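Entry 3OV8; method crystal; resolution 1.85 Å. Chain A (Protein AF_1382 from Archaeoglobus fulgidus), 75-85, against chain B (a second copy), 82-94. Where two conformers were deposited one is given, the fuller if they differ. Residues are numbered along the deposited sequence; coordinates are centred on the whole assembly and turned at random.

Chain A, residues 75-85: DKGQKIAQQIK
Chain B 82-94: QQIKSIIDIMEND

The contact between these two copies of one archaeal protein is an antiparallel helix pair with knobs-into-holes packing, its apolar seam of isoleucines closed at one end by a lysine that reaches the C-terminal end of the partner helix. Both stretches are regular α-helix, with phi near -60° and psi near -45°: chain A throughout 75-85, and chain B from 82 until the last few residues, where Asn B93 (phi -107°, psi 102°) leaves the helix. The axes approach to 9.6 Å and their N-to-C directions differ by 169°. Register follows from three CA-CA pairs: Lys A76 with Ile B90 at 6.9 Å, Ile A80 with Ile B87 at 5.7 Å, and Gln A83 with Gln B83 at 6.4 Å. As chain A ascends, chain B descends, and 573 Å² of surface is buried, both sides summed.

At this separation side chains from each helix can enter gaps on the other, and here two do. Ile B90 (chi1 m, chi2 t) points its CA-to-CB bond toward chain A and sits among Lys A76, Lys A79, Ile A80 and Gln A83. Its CG2 lies 3.7 Å from CG1 of Ile A80, while its CD1 lies 4.0 Å from CB of Lys A79; the latter meets the isoleucine with the aliphatic base of an otherwise exposed, extended chain. The reciprocal knob is Gln A83, set among Gln B83, Ser B86, Ile B87 and Ile B90, with its CB 3.6 Å from CG1 of Ile B87.

Isoleucine suits the seam because its two branches fill space along a helix flank without any polar group to satisfy. Ile A80 (m, t) starts sideways, yet its end comes nearer: CD1 stands 3.7 Å from CE of Met B91, whose t, p, p rotamer folds the thioether back along the interface, and CG2 is 4.2 Å from CG2 of Ile B87. Ile A84 points its CB away, but its CG1 still comes within 3.7 Å of CD1 of Ile B87. By contrast, Gly A77 and Ala A81 belong to the part of the helix that makes no contact here.

Polar groups occupy the ends. Lys A76 is fully extended (all four chi angles t), so that its methylenes run beside Ile B90, with CE 3.4 Å from Ile B90 O, before the ammonium emerges. NZ then donates to Met B91 O at 3.0 Å, a carbonyl near the helix end, and to Asp B94 OD1 at 3.0 Å in a salt bridge, although Asp B94 is poorly ordered. A lysine thus serves both needs, with an apolar stem and a charged tip. At the other end, Gln A83 (chi1 -67°, chi2 -72°, chi3 -54°) and Gln B83, with the same rotamer, face each other across the pair. Ser B86, chi1 p, turns its hydroxyl back onto its own helix, where OG donates to Gln B83 O at 2.6 Å, leaving a small side chain beside the glutamine knob.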

ATOM      1  N   ASP A  75      -2.818   9.710 -15.341  1.00 26.64           N
ATOM      2  CA  ASP A  75      -2.690   8.323 -15.769  1.00 27.35           C
ATOM      3  C   ASP A  75      -1.935   7.515 -14.720  1.00 23.15           C
ATOM      4  O   ASP A  75      -2.283   6.375 -14.438  1.00 25.98           O
ATOM      5  CB  ASP A  75      -2.013   8.227 -17.136  1.00 31.34           C
ATOM      6  CG  ASP A  75      -2.917   8.723 -18.267  1.00 49.86           C
ATOM      7  OD1 ASP A  75      -4.159   8.675 -18.101  1.00 42.72           O
ATOM      8  OD2 ASP A  75      -2.388   9.166 -19.313  1.00 57.88           O
ATOM      9  N   LYS A  76      -0.920   8.128 -14.125  1.00 27.60           N
ATOM     10  CA  LYS A  76      -0.119   7.472 -13.095  1.00 27.09           C
ATOM     11  C   LYS A  76      -0.976   7.161 -11.863  1.00 22.30           C
ATOM     12  O   LYS A  76      -0.942   6.049 -11.340  1.00 23.30           O
ATOM     13  CB  LYS A  76       1.060   8.365 -12.712  1.00 27.65           C
ATOM     14  CG  LYS A  76       1.949   7.823 -11.602  1.00 27.82           C
ATOM     15  CD  LYS A  76       3.013   8.844 -11.217  1.00 32.20           C
ATOM     16  CE  LYS A  76       4.077   8.207 -10.343  1.00 34.25           C
ATOM     17  NZ  LYS A  76       4.922   9.220  -9.668  1.00 34.32           N
ATOM     18  N   GLY A  77      -1.752   8.137 -11.408  1.00 18.71           N
ATOM     19  CA  GLY A  77      -2.596   7.923 -10.244  1.00 17.42           C
ATOM     20  C   GLY A  77      -3.619   6.836 -10.531  1.00 18.55           C
ATOM     21  O   GLY A  77      -3.941   6.022  -9.671  1.00 17.00           O
ATOM     22  N   GLN A  78      -4.166   6.847 -11.738  1.00 21.77           N
ATOM     23  CA  GLN A  78      -5.153   5.847 -12.118  1.00 20.67           C
ATOM     24  C   GLN A  78      -4.594   4.419 -12.056  1.00 19.78           C
ATOM     25  O   GLN A  78      -5.230   3.517 -11.508  1.00 21.57           O
ATOM     26  CB  GLN A  78      -5.696   6.146 -13.519  1.00 22.22           C
ATOM     27  CG  GLN A  78      -6.626   5.095 -14.036  1.00 31.08           C
ATOM     28  CD  GLN A  78      -8.065   5.516 -13.921  1.00 47.09           C
ATOM     29  OE1 GLN A  78      -8.394   6.430 -13.158  1.00 47.29           O
ATOM     30  NE2 GLN A  78      -8.935   4.865 -14.690  1.00 49.13           N
ATOM     31  N   LYS A  79      -3.410   4.210 -12.618  1.00 18.29           N
ATOM     32  CA  LYS A  79      -2.799   2.879 -12.617  1.00 22.32           C
ATOM     33  C   LYS A  79      -2.582   2.376 -11.185  1.00 21.44           C
ATOM     34  O   LYS A  79      -2.840   1.212 -10.858  1.00 20.61           O
ATOM     35  CB  LYS A  79      -1.457   2.928 -13.337  1.00 25.23           C
ATOM     36  CG  LYS A  79      -1.538   3.195 -14.834  1.00 35.72           C
ATOM     37  CD  LYS A  79      -0.140   3.239 -15.443  1.00 45.27           C
ATOM     38  CE  LYS A  79      -0.175   3.646 -16.909  1.00 57.86           C
ATOM     39  NZ  LYS A  79       1.191   3.695 -17.502  1.00 59.90           N
ATOM     40  N   ILE A  80      -2.095   3.266 -10.335  1.00 20.49           N
ATOM     41  CA  ILE A  80      -1.845   2.915  -8.949  1.00 17.89           C
ATOM     42  C   ILE A  80      -3.148   2.515  -8.246  1.00 18.45           C
ATOM     43  O   ILE A  80      -3.212   1.475  -7.598  1.00 18.74           O
ATOM     44  CB  ILE A  80      -1.143   4.062  -8.209  1.00 18.39           C
ATOM     45  CG1 ILE A  80       0.303   4.180  -8.721  1.00 24.47           C
ATOM     46  CG2 ILE A  80      -1.161   3.824  -6.697  1.00 19.07           C
ATOM     47  CD1 ILE A  80       0.984   5.466  -8.342  1.00 28.37           C
ATOM     48  N   ALA A  81      -4.194   3.328  -8.397  1.00 16.49           N
ATOM     49  CA  ALA A  81      -5.481   3.020  -7.777  1.00 15.66           C
ATOM     50  C   ALA A  81      -5.993   1.667  -8.241  1.00 15.48           C
ATOM     51  O   ALA A  81      -6.527   0.887  -7.451  1.00 18.85           O
ATOM     52  CB  ALA A  81      -6.525   4.123  -8.103  1.00 17.63           C
ATOM     53  N   GLN A  82      -5.854   1.395  -9.531  1.00 18.14           N
ATOM     54  CA  GLN A  82      -6.310   0.125 -10.089  1.00 20.92           C
ATOM     55  C   GLN A  82      -5.596  -1.067  -9.467  1.00 25.25           C
ATOM     56  O   GLN A  82      -6.210  -2.107  -9.192  1.00 21.43           O
ATOM     57  CB  GLN A  82      -6.135   0.117 -11.608  1.00 22.84           C
ATOM     58  CG  GLN A  82      -7.075   1.092 -12.292  1.00 38.41           C
ATOM     59  CD  GLN A  82      -7.045   0.986 -13.795  1.00 43.89           C
ATOM     60  OE1 GLN A  82      -6.170   0.330 -14.368  1.00 50.51           O
ATOM     61  NE2 GLN A  82      -8.003   1.630 -14.447  1.00 34.51           N
ATOM     62  N   GLN A  83      -4.298  -0.912  -9.243  1.00 20.65           N
ATOM     63  CA  GLN A  83      -3.504  -1.989  -8.665  1.00 18.44           C
ATOM     64  C   GLN A  83      -3.866  -2.184  -7.190  1.00 21.88           C
ATOM     65  O   GLN A  83      -3.947  -3.310  -6.700  1.00 20.40           O
ATOM     66  CB  GLN A  83      -2.009  -1.692  -8.801  1.00 23.64           C
ATOM     67  CG  GLN A  83      -1.512  -1.698 -10.230  1.00 34.24           C
ATOM     68  CD  GLN A  83      -1.448  -3.096 -10.814  1.00 49.49           C
ATOM     69  OE1 GLN A  83      -0.821  -3.996 -10.244  1.00 50.14           O
ATOM     70  NE2 GLN A  83      -2.104  -3.290 -11.949  1.00 48.99           N
ATOM     71  N   ILE A  84      -4.097  -1.081  -6.486  1.00 17.19           N
ATOM     72  CA  ILE A  84      -4.520  -1.157  -5.097  1.00 19.29           C
ATOM     73  C   ILE A  84      -5.887  -1.847  -4.973  1.00 21.40           C
ATOM     74  O   ILE A  84      -6.112  -2.671  -4.075  1.00 20.75           O
ATOM     75  CB  ILE A  84      -4.541   0.237  -4.450  1.00 15.63           C
ATOM     76  CG1 ILE A  84      -3.105   0.730  -4.238  1.00 18.26           C
ATOM     77  CG2 ILE A  84      -5.287   0.190  -3.117  1.00 17.08           C
ATOM     78  CD1 ILE A  84      -3.016   2.184  -3.800  1.00 20.20           C
ATOM     79  N   LYS A  85      -6.792  -1.521  -5.886  1.00 20.92           N
ATOM     80  CA  LYS A  85      -8.081  -2.203  -5.955  1.00 24.04           C
ATOM     81  C   LYS A  85      -7.898  -3.726  -5.986  1.00 25.36           C
ATOM     82  O   LYS A  85      -8.559  -4.461  -5.248  1.00 23.37           O
ATOM     83  CB  LYS A  85      -8.862  -1.725  -7.179  1.00 26.53           C
ATOM     84  CG  LYS A  85     -10.145  -2.509  -7.458  1.00 31.37           C
ATOM     85  CD  LYS A  85     -10.798  -2.052  -8.759  1.00 43.07           C
ATOM     86  CE  LYS A  85     -12.038  -2.874  -9.063  1.00 51.16           C
ATOM     87  NZ  LYS A  85     -13.077  -2.666  -8.017  1.00 53.04           N
TER
ATOM     88  N   GLN B  82       3.531  -9.172  -5.518  1.00 18.14           N
ATOM     89  CA  GLN B  82       3.680  -8.930  -6.951  1.00 20.92           C
ATOM     90  C   GLN B  82       2.993  -7.645  -7.393  1.00 25.25           C
ATOM     91  O   GLN B  82       3.522  -6.891  -8.221  1.00 21.43           O
ATOM     92  CB  GLN B  82       3.147 -10.120  -7.750  1.00 22.84           C
ATOM     93  CG  GLN B  82       4.010 -11.355  -7.570  1.00 38.41           C
ATOM     94  CD  GLN B  82       3.607 -12.492  -8.474  1.00 43.89           C
ATOM     95  OE1 GLN B  82       2.547 -12.458  -9.105  1.00 50.51           O
ATOM     96  NE2 GLN B  82       4.455 -13.510  -8.545  1.00 34.51           N
ATOM     97  N   GLN B  83       1.816  -7.397  -6.836  1.00 20.65           N
ATOM     98  CA  GLN B  83       1.056  -6.204  -7.191  1.00 18.44           C
ATOM     99  C   GLN B  83       1.734  -4.954  -6.623  1.00 21.88           C
ATOM    100  O   GLN B  83       1.789  -3.911  -7.275  1.00 20.40           O
ATOM    101  CB  GLN B  83      -0.379  -6.302  -6.670  1.00 23.64           C
ATOM    102  CG  GLN B  83      -1.200  -7.382  -7.341  1.00 34.24           C
ATOM    103  CD  GLN B  83      -1.575  -7.021  -8.766  1.00 49.49           C
ATOM    104  OE1 GLN B  83      -2.153  -5.960  -9.023  1.00 50.14           O
ATOM    105  NE2 GLN B  83      -1.238  -7.897  -9.702  1.00 48.99           N
ATOM    106  N   ILE B  84       2.260  -5.065  -5.408  1.00 17.19           N
ATOM    107  CA  ILE B  84       2.991  -3.961  -4.807  1.00 19.29           C
ATOM    108  C   ILE B  84       4.252  -3.626  -5.619  1.00 21.40           C
ATOM    109  O   ILE B  84       4.581  -2.452  -5.839  1.00 20.75           O
ATOM    110  CB  ILE B  84       3.338  -4.262  -3.341  1.00 15.63           C
ATOM    111  CG1 ILE B  84       2.067  -4.204  -2.486  1.00 18.26           C
ATOM    112  CG2 ILE B  84       4.370  -3.259  -2.825  1.00 17.08           C
ATOM    113  CD1 ILE B  84       2.265  -4.695  -1.060  1.00 20.20           C
ATOM    114  N   LYS B  85       4.946  -4.659  -6.076  1.00 20.92           N
ATOM    115  CA  LYS B  85       6.086  -4.474  -6.968  1.00 24.04           C
ATOM    116  C   LYS B  85       5.714  -3.584  -8.160  1.00 25.36           C
ATOM    117  O   LYS B  85       6.437  -2.644  -8.502  1.00 23.37           O
ATOM    118  CB  LYS B  85       6.604  -5.831  -7.444  1.00 26.53           C
ATOM    119  CG  LYS B  85       7.677  -5.753  -8.532  1.00 31.37           C
ATOM    120  CD  LYS B  85       8.051  -7.143  -9.037  1.00 43.07           C
ATOM    121  CE  LYS B  85       9.071  -7.058 -10.158  1.00 51.16           C
ATOM    122  NZ  LYS B  85      10.347  -6.471  -9.666  1.00 53.04           N
ATOM    123  N   SER B  86       4.582  -3.855  -8.794  1.00 22.62           N
ATOM    124  CA  SER B  86       4.175  -3.007  -9.919  1.00 29.94           C
ATOM    125  C   SER B  86       3.862  -1.566  -9.494  1.00 21.82           C
ATOM    126  O   SER B  86       4.222  -0.618 -10.194  1.00 27.37           O
ATOM    127  CB  SER B  86       3.017  -3.622 -10.714  1.00 36.87           C
ATOM    128  OG  SER B  86       1.900  -3.879  -9.889  1.00 45.92           O
ATOM    129  N   ILE B  87       3.206  -1.395  -8.349  1.00 18.62           N
ATOM    130  CA  ILE B  87       2.935  -0.049  -7.838  1.00 20.32           C
ATOM    131  C   ILE B  87       4.244   0.706  -7.615  1.00 27.08           C
ATOM    132  O   ILE B  87       4.399   1.851  -8.031  1.00 25.51           O
ATOM    133  CB  ILE B  87       2.141  -0.094  -6.519  1.00 20.06           C
ATOM    134  CG1 ILE B  87       0.725  -0.632  -6.781  1.00 19.52           C
ATOM    135  CG2 ILE B  87       2.051   1.299  -5.897  1.00 18.85           C
ATOM    136  CD1 ILE B  87      -0.067  -0.921  -5.530  1.00 21.79           C
ATOM    137  N   ILE B  88       5.202   0.055  -6.969  1.00 20.27           N
ATOM    138  CA  ILE B  88       6.494   0.682  -6.739  1.00 23.94           C
ATOM    139  C   ILE B  88       7.125   1.117  -8.060  1.00 26.72           C
ATOM    140  O   ILE B  88       7.590   2.255  -8.179  1.00 33.92           O
ATOM    141  CB  ILE B  88       7.451  -0.253  -5.962  1.00 29.14           C
ATOM    142  CG1 ILE B  88       6.921  -0.492  -4.546  1.00 28.92           C
ATOM    143  CG2 ILE B  88       8.852   0.338  -5.906  1.00 30.76           C
ATOM    144  CD1 ILE B  88       7.686  -1.580  -3.787  1.00 29.00           C
ATOM    145  N   ASP B  89       7.129   0.219  -9.048  1.00 28.15           N
ATOM    146  CA  ASP B  89       7.641   0.532 -10.384  1.00 34.90           C
ATOM    147  C   ASP B  89       6.936   1.769 -10.965  1.00 41.33           C
ATOM    148  O   ASP B  89       7.591   2.698 -11.443  1.00 40.76           O
ATOM    149  CB  ASP B  89       7.445  -0.644 -11.347  1.00 30.47           C
ATOM    150  CG  ASP B  89       8.426  -1.782 -11.102  1.00 43.40           C
ATOM    151  OD1 ASP B  89       9.464  -1.544 -10.447  1.00 39.25           O
ATOM    152  OD2 ASP B  89       8.158  -2.911 -11.577  1.00 46.77           O
ATOM    153  N   ILE B  90       5.604   1.756 -10.936  1.00 33.37           N
ATOM    154  CA  ILE B  90       4.793   2.875 -11.440  1.00 33.66           C
ATOM    155  C   ILE B  90       5.107   4.183 -10.725  1.00 35.32           C
ATOM    156  O   ILE B  90       5.242   5.230 -11.361  1.00 41.09           O
ATOM    157  CB  ILE B  90       3.277   2.592 -11.294  1.00 29.80           C
ATOM    158  CG1 ILE B  90       2.854   1.420 -12.180  1.00 30.53           C
ATOM    159  CG2 ILE B  90       2.456   3.837 -11.657  1.00 36.98           C
ATOM    160  CD1 ILE B  90       1.526   0.792 -11.791  1.00 32.39           C
ATOM    161  N   MET B  91       5.217   4.129  -9.401  1.00 37.59           N
ATOM    162  CA  MET B  91       5.491   5.323  -8.606  0.59 41.63           C
ATOM    163  C   MET B  91       6.832   5.952  -8.963  1.00 50.40           C
ATOM    164  O   MET B  91       6.964   7.176  -8.994  1.00 51.58           O
ATOM    165  CB  MET B  91       5.460   5.001  -7.114  0.59 38.17           C
ATOM    166  CG  MET B  91       5.449   6.236  -6.233  0.59 36.80           C
ATOM    167  SD  MET B  91       3.855   7.084  -6.279  0.59 30.08           S
ATOM    168  CE  MET B  91       2.902   6.026  -5.208  0.59 30.12           C
ATOM    169  N   GLU B  92       7.822   5.107  -9.237  1.00 53.04           N
ATOM    170  CA  GLU B  92       9.179   5.566  -9.530  1.00 57.78           C
ATOM    171  C   GLU B  92       9.399   6.022 -10.973  1.00 64.49           C
ATOM    172  O   GLU B  92      10.406   6.662 -11.276  1.00 66.22           O
ATOM    173  CB  GLU B  92      10.192   4.475  -9.184  1.00 56.23           C
ATOM    174  CG  GLU B  92      10.151   4.018  -7.735  1.00 58.68           C
ATOM    175  CD  GLU B  92      11.171   2.930  -7.440  1.00 64.76           C
ATOM    176  OE1 GLU B  92      11.441   2.674  -6.247  1.00 64.79           O
ATOM    177  OE2 GLU B  92      11.706   2.333  -8.401  1.00 63.35           O
ATOM    178  N   ASN B  93       8.475   5.690 -11.865  1.00 68.17           N
ATOM    179  CA  ASN B  93       8.642   6.056 -13.266  1.00 78.08           C
ATOM    180  C   ASN B  93       7.727   7.194 -13.718  1.00 84.07           C
ATOM    181  O   ASN B  93       6.540   6.986 -13.975  1.00 86.05           O
ATOM    182  CB  ASN B  93       8.458   4.836 -14.171  1.00 84.14           C
ATOM    183  CG  ASN B  93       8.743   5.147 -15.626  1.00 91.16           C
ATOM    184  OD1 ASN B  93       7.878   5.647 -16.346  1.00 92.21           O
ATOM    185  ND2 ASN B  93       9.963   4.852 -16.068  1.00 94.52           N
ATOM    186  N   ASP B  94       8.291   8.396 -13.810  1.00 88.17           N
ATOM    187  CA  ASP B  94       7.564   9.556 -14.319  1.00 89.22           C
ATOM    188  C   ASP B  94       7.790   9.717 -15.820  1.00 92.29           C
ATOM    189  O   ASP B  94       8.781   9.228 -16.365  1.00 94.44           O
ATOM    190  CB  ASP B  94       7.988  10.834 -13.584  1.00 87.05           C
ATOM    191  CG  ASP B  94       7.342  10.970 -12.215  1.00 82.38           C
ATOM    192  OD1 ASP B  94       6.176  10.551 -12.052  1.00 76.23           O
ATOM    193  OD2 ASP B  94       8.003  11.505 -11.299  1.00 82.19           O
TER